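PDB 5EJY: myosin-I heavy chain from Dictyostelium discoideum, which is an actin-based class VII motor with ATPase activity that takes part in the early steps of phagocytosis and in adhesion. Local coordinates for residues V66-N71 and Y85-F90. Residues are numbered along the deposited sequence; the frame is centred on the assembly and turned at random.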
loop_
_atom_site.group_PDB
_atom_site.type_symbol
_atom_site.label_atom_id
_atom_site.label_comp_id
_atom_site.label_asym_id
_atom_site.label_seq_id
_atom_site.Cartn_x
_atom_site.Cartn_y
_atom_site.Cartn_z
ATOM N N VAL A 66 21.528 12.150 -16.038
ATOM C CA VAL A 66 20.905 13.469 -15.929
ATOM C C VAL A 66 20.917 14.181 -17.286
ATOM O O VAL A 66 19.882 14.628 -17.781
ATOM C CB VAL A 66 21.620 14.350 -14.870
ATOM C CG1 VAL A 66 21.075 15.786 -14.892
ATOM C CG2 VAL A 66 21.490 13.736 -13.464
ATOM N N LEU A 67 22.093 14.276 -17.893
ATOM C CA LEU A 67 22.207 14.894 -19.210
ATOM C C LEU A 67 21.274 14.221 -20.205
ATOM O O LEU A 67 20.594 14.891 -20.990
ATOM C CB LEU A 67 23.646 14.816 -19.714
ATOM C CG LEU A 67 24.640 15.701 -18.964
ATOM C CD1 LEU A 67 26.059 15.475 -19.470
ATOM C CD2 LEU A 67 24.235 17.148 -19.100
ATOM N N HIS A 68 21.249 12.890 -20.176
ATOM C CA HIS A 68 20.393 12.138 -21.090
ATOM C C HIS A 68 18.914 12.487 -20.930
ATOM O O HIS A 68 18.199 12.640 -21.920
ATOM C CB HIS A 68 20.596 10.638 -20.912
ATOM C CG HIS A 68 19.926 9.814 -21.961
ATOM N ND1 HIS A 68 18.633 9.354 -21.832
ATOM C CD2 HIS A 68 20.362 9.378 -23.165
ATOM C CE1 HIS A 68 18.305 8.662 -22.908
ATOM N NE2 HIS A 68 19.336 8.665 -23.734
ATOM N N TYR A 69 18.446 12.597 -19.688
ATOM C CA TYR A 69 17.040 12.926 -19.448
ATOM C C TYR A 69 16.755 14.360 -19.867
ATOM O O TYR A 69 15.720 14.648 -20.468
ATOM C CB TYR A 69 16.644 12.721 -17.981
ATOM C CG TYR A 69 15.195 13.062 -17.703
ATOM C CD1 TYR A 69 14.831 14.318 -17.236
ATOM C CD2 TYR A 69 14.192 12.126 -17.908
ATOM C CE1 TYR A 69 13.497 14.637 -16.985
ATOM C CE2 TYR A 69 12.861 12.435 -17.666
ATOM C CZ TYR A 69 12.519 13.681 -17.204
ATOM O OH TYR A 69 11.198 13.977 -16.963
ATOM N N MET A 70 17.676 15.260 -19.541
ATOM C CA MET A 70 17.524 16.667 -19.887
ATOM C C MET A 70 17.404 16.874 -21.394
ATOM O O MET A 70 16.644 17.720 -21.850
ATOM C CB MET A 70 18.704 17.475 -19.359
ATOM C CG MET A 70 18.709 17.626 -17.862
ATOM S SD MET A 70 20.170 18.478 -17.290
ATOM C CE MET A 70 20.070 20.005 -18.241
ATOM N N ASN A 71 18.149 16.075 -22.147
ATOM C CA ASN A 71 18.261 16.228 -23.592
ATOM C C ASN A 71 17.270 15.386 -24.381
ATOM O O ASN A 71 17.243 15.450 -25.609
ATOM C CB ASN A 71 19.685 15.865 -24.036
ATOM C CG ASN A 71 20.711 16.878 -23.574
ATOM O OD1 ASN A 71 20.391 18.049 -23.377
ATOM N ND2 ASN A 71 21.951 16.435 -23.399
ATOM N N TYR A 85 11.913 6.953 -19.025
ATOM C CA TYR A 85 12.200 7.038 -17.595
ATOM C C TYR A 85 13.390 6.207 -17.139
ATOM O O TYR A 85 13.803 6.303 -15.983
ATOM C CB TYR A 85 10.955 6.687 -16.777
ATOM C CG TYR A 85 9.921 7.774 -16.842
ATOM C CD1 TYR A 85 10.143 8.997 -16.228
ATOM C CD2 TYR A 85 8.733 7.594 -17.540
ATOM C CE1 TYR A 85 9.208 10.014 -16.298
ATOM C CE2 TYR A 85 7.790 8.599 -17.612
ATOM C CZ TYR A 85 8.031 9.804 -16.990
ATOM O OH TYR A 85 7.097 10.803 -17.049
ATOM N N SER A 86 13.946 5.401 -18.039
ATOM C CA SER A 86 15.071 4.546 -17.679
ATOM C C SER A 86 16.254 5.285 -17.028
ATOM O O SER A 86 16.809 4.798 -16.038
ATOM C CB SER A 86 15.528 3.679 -18.866
ATOM O OG SER A 86 16.000 4.469 -19.941
ATOM N N PRO A 87 16.650 6.453 -17.564
ATOM C CA PRO A 87 17.736 7.147 -16.855
ATOM C C PRO A 87 17.312 7.610 -15.459
ATOM O O PRO A 87 18.147 7.651 -14.554
ATOM C CB PRO A 87 18.034 8.358 -17.753
ATOM C CG PRO A 87 16.772 8.570 -18.539
ATOM C CD PRO A 87 16.206 7.191 -18.759
ATOM N N VAL A 88 16.036 7.956 -15.297
ATOM C CA VAL A 88 15.500 8.346 -13.993
ATOM C C VAL A 88 15.538 7.175 -12.999
ATOM O O VAL A 88 15.977 7.325 -11.853
ATOM C CB VAL A 88 14.063 8.906 -14.111
ATOM C CG1 VAL A 88 13.486 9.214 -12.740
ATOM C CG2 VAL A 88 14.055 10.152 -14.975
ATOM N N LYS A 89 15.099 6.005 -13.451
ATOM C CA LYS A 89 15.125 4.801 -12.630
ATOM C C LYS A 89 16.540 4.485 -12.158
ATOM O O LYS A 89 16.760 4.086 -11.014
ATOM C CB LYS A 89 14.571 3.614 -13.428
ATOM C CG LYS A 89 13.083 3.692 -13.731
ATOM C CD LYS A 89 12.254 3.566 -12.467
ATOM C CE LYS A 89 10.764 3.459 -12.775
ATOM N NZ LYS A 89 10.334 2.102 -13.202
ATOM N N PHE A 90 17.507 4.657 -13.048
ATOM C CA PHE A 90 18.889 4.396 -12.682
ATOM C C PHE A 90 19.320 5.297 -11.518
ATOM O O PHE A 90 19.827 4.830 -10.489
ATOM C CB PHE A 90 19.801 4.604 -13.893
ATOM C CG PHE A 90 21.251 4.356 -13.601
ATOM C CD1 PHE A 90 21.799 3.098 -13.770
ATOM C CD2 PHE A 90 22.065 5.381 -13.155
ATOM C CE1 PHE A 90 23.137 2.864 -13.500
ATOM C CE2 PHE A 90 23.405 5.154 -12.875
ATOM C CZ PHE A 90 23.942 3.899 -13.055
#
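Tyr69 and Val88 make the closest contact between the two segments: CG2 of the valine lies 3.5 Å from Tyr69 CD2 and 3.7 Å from Tyr69 CE2, so one methyl meets one flank of the phenol ring at a slant. Tyr69 CG stands anti to its backbone N (chi1 180°), on the side facing 85-90, while Val88 offers the methyl beside its own backbone N. Pro87 adds a second apolar contact. Its CG approaches the edge of the Tyr69 ring near the ring plane and sits 4.2 Å from Tyr69 CB; the CA atoms of Tyr69 and Pro87 are 6.4 Å apart. The proline also touches the imidazole of His68, which lies at the exposed margin of the contact next to a bound polyethylene glycol, probably from the crystallisation liquor. The short segments run roughly antiparallel (151°), the axes coming to 8.7 Å at their closest. Across them the contact is apolar packing; the phenol's polar end is held from elsewhere, its OH hydrogen-bonding to Glu127 OE1. Arg124 makes a cation-pi contact with the ring and a hydrogen bond to Tyr69 O, and the Phe84 ring meets the phenol as well. Helix 81-97 is kinked at this point, the backbone N atoms of Pro87 and Val88 lacking bonds to the preceding turn. The pair belongs to the helical MyTH4 domain of this MyTH4-FERM tail fragment, where helix 119-133 packs on both partners through Leu128 against Tyr69 and Phe131 against Val88, and helix 189-196 covers Tyr69 and Tyr85.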